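Malic enzyme (Entamoeba histolytica, PDB 3NV9) probably catalyses the oxidative decarboxylation of malate to pyruvate with NADP or NAD as cofactor, working as an entangled dimer. Local coordinates at residues A[90-95]-A[131-136]; A[163-168]-A[188-193]; A[125-130]-A[451-456]. All coordinates share one frame; numbering follows the deposited sequence.

Of the elements that take part, strand 92-97 comes first, and interaction 1 opens on it at residues 90-95. Helix 114-128 follows, and interaction 3 opens at its end, in residues 125-130. The next residues, 131-136, pair back onto 90-95 and close interaction 1, so interactions 1 and 3 cross. Interaction 2 then closes the short loop from 163-168 to 188-193, nested inside the long loop of interaction 3, which closes only at 451-456. Interactions 1 and 2 share one parallel sheet, because strands 92-97 and 164-167 are neighbours in it. Interaction 3 ties the helix that links the two strands of interaction 1 to helix 438-461, and interactions 1 and 3 also touch the second subunit.

Interaction 1. Residues A[90-95]-A[131-136]; sequences GNFVGV and DAVPIC
The carbonyl oxygen of Asp131 is held twice by strand 92-95: Val93 N donates to Asp131 O at 2.8 Å, and the CA-H of Phe92 points at the same atom, with Phe92 CA 3.3 Å from Asp131 O. Four more backbone bonds join the strands, which run parallel at 22° to each other; the longest runs from Val133 N to Val93 O at 3.2 Å and the shortest from Ile135 N to Val95 O at 2.6 Å. One face of the pair carries Phe92, Asp131 and Val133. Phe92 has CG anti to its backbone N (chi1 -159°), and its ring turns an edge to the Asp131 carbonyl while CZ meets Val133 CG2 at 3.7 Å. On the other face Val93 CB lies 4.0 Å from Ala132 CB, and Val95 packs more loosely beside the same methyl. Gly94 has no side chain, and Ile135 CG1 lies 4.3 Å from its CA. Asp131 OD1 takes a salt bridge from Lys125 and a hydrogen bond from the backbone N of Ile49 of the second subunit. Met117 and Met124 of helix 114-128 cover the face of Val95, Ala132 and Pro134. Strand 92-97, that helix and strand 131-136 make up a classic parallel beta-alpha-beta unit, here in the malic enzyme N-terminal domain.

Interaction 2. Residues A[163-168]-A[188-193]; sequences GAINLE and IPVWHD
Strands 164-167 and 190-192 run parallel, their axes 4.9 Å apart, joined by backbone bonds from Ile165 N to Pro189 O, from Leu167 N to Trp191 O and from Asp193 N to Leu167 O, with a weak one from Trp191 N to Ile165 O. His192 has CG anti to the backbone N (chi1 173°), and its imidazole grips Leu167 O again, weakly: His192 ND1 reaches that oxygen at 3.4 Å, nearly straight and in the ring plane. On the face of Ile165, Val190 and Leu167, Val190 sits between the other two. Val190 CG2 lies beside Ile165 CB at 3.9 Å, and Val190 CG1 meets Leu167 CD1 at 3.7 Å. Ile188 brings CD1 to Ile165 CG1 at 3.8 Å. On the opposite face the amide of Asn166 lies alongside the indole of Trp191, at its edge, the two planes 49° apart. At the strand ends the carboxylates of Glu168 and Asp193 crowd together with their planes turned 79° apart; their modelled closest approach is doubtful. Helix 174-185 covers Leu167, Val190 and His192, helix 363-372 packs on Asn166 and Trp191, and strand 92-97 flanks 164-167, leaving 190-192 outermost in the sheet of this chain.

Interaction 3. Residues A[125-130]-A[451-456]; sequences KYLGGI and EARESA. With SO4 (sulfate ion), chain E.
A cation-pi contact joins the C-terminal end of helix 114-128 to helix 438-461: the guanidinium of Arg453 lies over one face of the Tyr126 ring. Arg453 CZ is 4.2 Å from the centroid of the Tyr126 ring, with the two planes 34° apart, and the offset brings NH1 over the ring's rim, near CE2. Nearer the backbone, CG of Arg453 also lies over that face, in a CH-pi contact. A bend at chi3 (68°) turns NE toward a sulfate ion. Arg453 NH1 donates to Tyr126 O at 2.9 Å, arriving from above the carbonyl plane although the oxygen lies close to the guanidinium plane. Arg453 NE reaches sulfate O3 at 2.6 Å, and Arg453 NH2 points almost straight at sulfate O4, 3.1 Å away. These three bonds fix the rotation of the guanidinium, which stays tilted over the ring. Its positive charge sits at the C-terminal end of a helix, which would probably favour it. Gln457, one turn on, bonds both Tyr126 OH and the sulfate, which probably came from the crystallisation liquor.

Ala452 CB presses on Lys125 O at 3.5 Å and on Lys125 CE at 3.7 Å, while the amine makes its salt bridge to Asp131 and also bonds Gln48 of the second subunit. Ala456 CB touches Tyr126 CE1. Gly129, with positive phi, takes the chain out of the helix. The end of helix 114-128 thus packs against helix 438-461 through Ala452, Ala456 and the Arg453-Tyr126 cation-pi pair, at the dimer interface, where Tyr126 packs on Leu55 of the second subunit.

Interaction 1. Residues A[90-95]-A[131-136]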
# COMPACT_ATOMS: atom_id res chain seq x y z
N GLY A 90 -3.55 10.00 6.66
CA GLY A 90 -3.24 11.43 6.47
C GLY A 90 -2.02 11.71 5.64
O GLY A 90 -1.91 12.80 5.06
N ASN A 91 -1.08 10.76 5.54
CA ASN A 91 0.08 10.96 4.64
C ASN A 91 0.16 9.88 3.52
O ASN A 91 1.22 9.67 2.95
CB ASN A 91 1.37 11.07 5.50
CG ASN A 91 2.61 11.62 4.73
OD1 ASN A 91 3.68 11.02 4.81
ND2 ASN A 91 2.46 12.72 4.01
N PHE A 92 -0.99 9.24 3.18
CA PHE A 92 -0.99 7.99 2.34
C PHE A 92 -1.59 8.29 0.98
O PHE A 92 -2.76 8.74 0.88
CB PHE A 92 -1.79 6.85 3.04
CG PHE A 92 -1.46 5.43 2.57
CD1 PHE A 92 -0.19 5.09 2.05
CD2 PHE A 92 -2.40 4.40 2.75
CE1 PHE A 92 0.12 3.75 1.67
CE2 PHE A 92 -2.12 3.06 2.38
CZ PHE A 92 -0.86 2.73 1.82
N VAL A 93 -0.80 8.05 -0.07
CA VAL A 93 -1.19 8.33 -1.43
C VAL A 93 -1.29 7.03 -2.21
O VAL A 93 -0.40 6.19 -2.08
CB VAL A 93 -0.26 9.32 -2.10
CG1 VAL A 93 -0.56 9.41 -3.60
CG2 VAL A 93 -0.43 10.75 -1.41
N GLY A 94 -2.40 6.84 -2.96
CA GLY A 94 -2.53 5.68 -3.86
C GLY A 94 -2.19 6.04 -5.29
O GLY A 94 -2.72 7.00 -5.81
N VAL A 95 -1.27 5.33 -5.90
CA VAL A 95 -0.86 5.62 -7.27
C VAL A 95 -1.69 4.65 -8.07
O VAL A 95 -1.33 3.47 -8.17
CB VAL A 95 0.69 5.36 -7.48
CG1 VAL A 95 1.22 5.81 -8.86
CG2 VAL A 95 1.52 6.14 -6.42
N ASP A 131 3.97 8.92 2.02
CA ASP A 131 3.88 7.41 1.95
C ASP A 131 2.95 7.00 0.80
O ASP A 131 1.85 7.48 0.73
CB ASP A 131 3.45 6.82 3.28
CG ASP A 131 4.48 7.09 4.37
OD1 ASP A 131 5.64 6.63 4.23
OD2 ASP A 131 4.15 7.76 5.36
N ALA A 132 3.39 6.18 -0.13
CA ALA A 132 2.57 5.93 -1.33
C ALA A 132 2.82 4.50 -1.80
O ALA A 132 3.91 3.96 -1.58
CB ALA A 132 2.90 6.89 -2.36
N VAL A 133 1.79 3.86 -2.35
CA VAL A 133 1.98 2.56 -2.90
C VAL A 133 1.36 2.43 -4.30
O VAL A 133 0.39 3.08 -4.62
CB VAL A 133 1.49 1.43 -1.97
CG1 VAL A 133 2.43 1.27 -0.78
CG2 VAL A 133 0.06 1.58 -1.59
N PRO A 134 1.97 1.61 -5.16
CA PRO A 134 1.31 1.38 -6.45
C PRO A 134 -0.07 0.69 -6.24
O PRO A 134 -0.21 -0.20 -5.36
CB PRO A 134 2.30 0.49 -7.20
CG PRO A 134 3.24 -0.08 -6.13
CD PRO A 134 3.08 0.68 -4.88
N ILE A 135 -1.10 1.13 -6.99
CA ILE A 135 -2.39 0.39 -7.04
C ILE A 135 -2.73 0.16 -8.48
O ILE A 135 -3.38 0.97 -9.08
CB ILE A 135 -3.52 1.19 -6.39
CG1 ILE A 135 -3.18 1.56 -4.94
CG2 ILE A 135 -4.89 0.42 -6.43
CD1 ILE A 135 -3.33 0.41 -3.95
N CYS A 136 -2.21 -0.93 -9.04
CA CYS A 136 -2.44 -1.31 -10.47
C CYS A 136 -3.67 -2.24 -10.59
O CYS A 136 -3.72 -3.28 -9.97
CB CYS A 136 -1.20 -1.97 -11.06
SG CYS A 136 0.06 -0.77 -11.38

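Interaction 2. Residues A[163-168]-A[188-193]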
# COMPACT_ATOMS: atom_id res chain seq x y z
N GLY A 163 -5.24 9.48 1.76
CA GLY A 163 -5.29 10.90 2.04
C GLY A 163 -5.33 11.62 0.74
O GLY A 163 -5.73 12.78 0.71
N ALA A 164 -4.87 10.97 -0.35
CA ALA A 164 -5.14 11.45 -1.70
C ALA A 164 -5.04 10.34 -2.73
O ALA A 164 -4.49 9.28 -2.44
CB ALA A 164 -4.17 12.56 -2.07
N ILE A 165 -5.53 10.61 -3.94
CA ILE A 165 -5.36 9.67 -5.00
C ILE A 165 -4.58 10.28 -6.14
O ILE A 165 -4.90 11.38 -6.60
CB ILE A 165 -6.71 9.15 -5.63
CG1 ILE A 165 -7.57 8.44 -4.60
CG2 ILE A 165 -6.40 8.33 -6.91
CD1 ILE A 165 -6.93 7.27 -3.99
N ASN A 166 -3.59 9.54 -6.61
CA ASN A 166 -2.74 10.01 -7.68
C ASN A 166 -2.93 9.12 -8.89
O ASN A 166 -2.24 8.09 -9.05
CB ASN A 166 -1.29 10.06 -7.14
CG ASN A 166 -0.26 10.34 -8.22
OD1 ASN A 166 0.35 9.39 -8.74
ND2 ASN A 166 -0.04 11.62 -8.55
N LEU A 167 -3.89 9.48 -9.73
CA LEU A 167 -4.14 8.74 -10.99
C LEU A 167 -2.94 8.86 -11.90
O LEU A 167 -2.36 9.93 -12.05
CB LEU A 167 -5.40 9.27 -11.71
CG LEU A 167 -6.73 9.37 -10.91
CD1 LEU A 167 -7.73 10.31 -11.56
CD2 LEU A 167 -7.36 7.96 -10.72
N GLU A 168 -2.56 7.76 -12.53
CA GLU A 168 -1.50 7.77 -13.53
C GLU A 168 -1.88 6.91 -14.76
O GLU A 168 -2.50 5.85 -14.59
CB GLU A 168 -0.23 7.13 -12.91
CG GLU A 168 0.41 7.86 -11.72
CD GLU A 168 1.24 9.05 -12.15
OE1 GLU A 168 1.78 9.70 -11.23
OE2 GLU A 168 1.37 9.33 -13.39
N ILE A 188 -11.46 12.98 -0.35
CA ILE A 188 -10.04 13.29 -0.49
C ILE A 188 -9.78 13.88 -1.90
O ILE A 188 -10.59 13.72 -2.80
CB ILE A 188 -9.10 12.07 -0.26
CG1 ILE A 188 -9.40 10.96 -1.27
CG2 ILE A 188 -9.22 11.60 1.17
CD1 ILE A 188 -8.54 9.69 -1.12
N PRO A 189 -8.68 14.62 -2.06
CA PRO A 189 -8.26 15.10 -3.36
C PRO A 189 -7.86 13.99 -4.35
O PRO A 189 -7.06 13.10 -4.00
CB PRO A 189 -7.01 15.95 -3.04
CG PRO A 189 -6.49 15.39 -1.80
CD PRO A 189 -7.76 15.05 -1.00
N VAL A 190 -8.40 14.09 -5.57
CA VAL A 190 -8.09 13.22 -6.68
C VAL A 190 -7.61 14.05 -7.86
O VAL A 190 -8.25 15.04 -8.24
CB VAL A 190 -9.34 12.37 -7.12
CG1 VAL A 190 -9.02 11.44 -8.33
CG2 VAL A 190 -9.79 11.58 -5.96
N TRP A 191 -6.50 13.64 -8.45
CA TRP A 191 -5.95 14.38 -9.57
C TRP A 191 -5.30 13.35 -10.48
O TRP A 191 -5.18 12.20 -10.11
CB TRP A 191 -4.99 15.48 -9.08
CG TRP A 191 -3.58 15.06 -8.88
CD1 TRP A 191 -3.15 13.91 -8.28
CD2 TRP A 191 -2.39 15.80 -9.25
NE1 TRP A 191 -1.76 13.89 -8.27
CE2 TRP A 191 -1.28 15.02 -8.88
CE3 TRP A 191 -2.16 17.04 -9.89
CZ2 TRP A 191 0.04 15.45 -9.11
CZ3 TRP A 191 -0.84 17.46 -10.10
CH2 TRP A 191 0.23 16.67 -9.72
N HIS A 192 -4.89 13.77 -11.66
CA HIS A 192 -4.31 12.88 -12.64
C HIS A 192 -2.92 13.49 -12.98
O HIS A 192 -2.81 14.57 -13.55
CB HIS A 192 -5.32 12.70 -13.81
CG HIS A 192 -4.79 11.91 -14.99
ND1 HIS A 192 -3.74 11.03 -14.91
CD2 HIS A 192 -5.23 11.85 -16.27
CE1 HIS A 192 -3.51 10.49 -16.10
NE2 HIS A 192 -4.40 10.97 -16.94
N ASP A 193 -1.86 12.81 -12.52
CA ASP A 193 -0.50 13.33 -12.59
C ASP A 193 -0.17 13.72 -14.03
O ASP A 193 0.36 14.79 -14.26
CB ASP A 193 0.47 12.24 -12.08
CG ASP A 193 1.89 12.74 -11.80
OD1 ASP A 193 2.12 13.97 -11.77
OD2 ASP A 193 2.79 11.87 -11.65

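Interaction 3. Residues A[125-130]-A[451-456]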
# COMPACT_ATOMS: atom_id res chain seq x y z
N LYS A 125 8.17 9.28 -1.72
CA LYS A 125 8.78 9.18 -0.40
C LYS A 125 10.06 9.99 -0.35
O LYS A 125 10.21 10.81 0.53
CB LYS A 125 9.04 7.73 -0.01
CG LYS A 125 9.66 7.64 1.39
CD LYS A 125 8.66 7.99 2.48
CE LYS A 125 9.22 7.59 3.83
NZ LYS A 125 8.16 7.68 4.86
N TYR A 126 10.95 9.78 -1.32
CA TYR A 126 12.28 10.32 -1.26
C TYR A 126 12.39 11.82 -1.60
O TYR A 126 13.32 12.50 -1.15
CB TYR A 126 13.19 9.46 -2.10
CG TYR A 126 14.66 9.67 -1.83
CD1 TYR A 126 15.21 9.30 -0.63
CD2 TYR A 126 15.50 10.20 -2.80
CE1 TYR A 126 16.60 9.45 -0.39
CE2 TYR A 126 16.88 10.37 -2.57
CZ TYR A 126 17.41 9.99 -1.34
OH TYR A 126 18.75 10.17 -1.03
N LEU A 127 11.46 12.33 -2.40
CA LEU A 127 11.44 13.74 -2.77
C LEU A 127 10.36 14.46 -1.96
O LEU A 127 10.55 15.62 -1.59
CB LEU A 127 11.14 13.97 -4.28
CG LEU A 127 12.04 13.17 -5.24
CD1 LEU A 127 11.73 13.46 -6.74
CD2 LEU A 127 13.58 13.36 -4.89
N GLY A 128 9.23 13.78 -1.70
CA GLY A 128 8.15 14.46 -1.06
C GLY A 128 7.80 14.15 0.39
O GLY A 128 6.91 14.81 0.96
N GLY A 129 8.40 13.13 0.99
CA GLY A 129 8.01 12.83 2.35
C GLY A 129 6.63 12.20 2.39
O GLY A 129 6.04 12.14 3.46
N ILE A 130 6.17 11.67 1.26
CA ILE A 130 4.86 11.07 1.17
C ILE A 130 4.88 9.55 1.24
O ILE A 130 5.76 8.92 0.63
CB ILE A 130 4.21 11.56 -0.11
CG1 ILE A 130 4.13 13.10 -0.06
CG2 ILE A 130 2.81 11.03 -0.26
CD1 ILE A 130 4.02 13.72 -1.40
N GLU A 451 13.49 13.68 7.19
CA GLU A 451 13.36 12.42 7.90
C GLU A 451 13.34 11.22 6.93
O GLU A 451 13.92 10.16 7.21
CB GLU A 451 12.07 12.41 8.73
CG GLU A 451 12.17 12.98 10.19
CD GLU A 451 13.42 12.48 10.95
OE1 GLU A 451 13.53 11.25 11.20
OE2 GLU A 451 14.31 13.31 11.26
N ALA A 452 12.68 11.37 5.79
CA ALA A 452 12.53 10.26 4.85
C ALA A 452 13.86 9.97 4.19
O ALA A 452 14.28 8.80 4.10
CB ALA A 452 11.43 10.57 3.79
N ARG A 453 14.54 11.04 3.75
CA ARG A 453 15.85 10.92 3.12
C ARG A 453 16.91 10.34 4.02
O ARG A 453 17.62 9.37 3.64
CB ARG A 453 16.28 12.27 2.50
CG ARG A 453 15.31 12.69 1.41
CD ARG A 453 15.60 14.12 0.80
NE ARG A 453 16.84 14.17 0.03
CZ ARG A 453 16.94 13.87 -1.26
NH1 ARG A 453 15.87 13.49 -1.95
NH2 ARG A 453 18.10 13.98 -1.87
N GLU A 454 16.96 10.86 5.25
CA GLU A 454 17.92 10.37 6.23
C GLU A 454 17.59 8.97 6.70
O GLU A 454 18.47 8.17 6.97
CB GLU A 454 18.02 11.33 7.44
CG GLU A 454 18.53 12.73 7.06
CD GLU A 454 18.56 13.73 8.25
OE1 GLU A 454 18.09 13.41 9.40
OE2 GLU A 454 19.07 14.86 8.02
N SER A 455 16.32 8.65 6.83
CA SER A 455 16.00 7.26 7.14
C SER A 455 16.51 6.33 6.05
O SER A 455 17.19 5.32 6.33
CB SER A 455 14.50 7.06 7.25
OG SER A 455 14.07 7.76 8.37
N ALA A 456 16.19 6.68 4.81
CA ALA A 456 16.65 5.89 3.65
C ALA A 456 18.20 5.79 3.59
O ALA A 456 18.76 4.72 3.34
CB ALA A 456 16.06 6.45 2.37
S SO4 E . 20.29 14.96 1.12
O1 SO4 E . 20.08 16.32 1.62
O2 SO4 E . 21.42 14.36 1.81
O3 SO4 E . 19.03 14.23 1.41
O4 SO4 E . 20.58 14.94 -0.32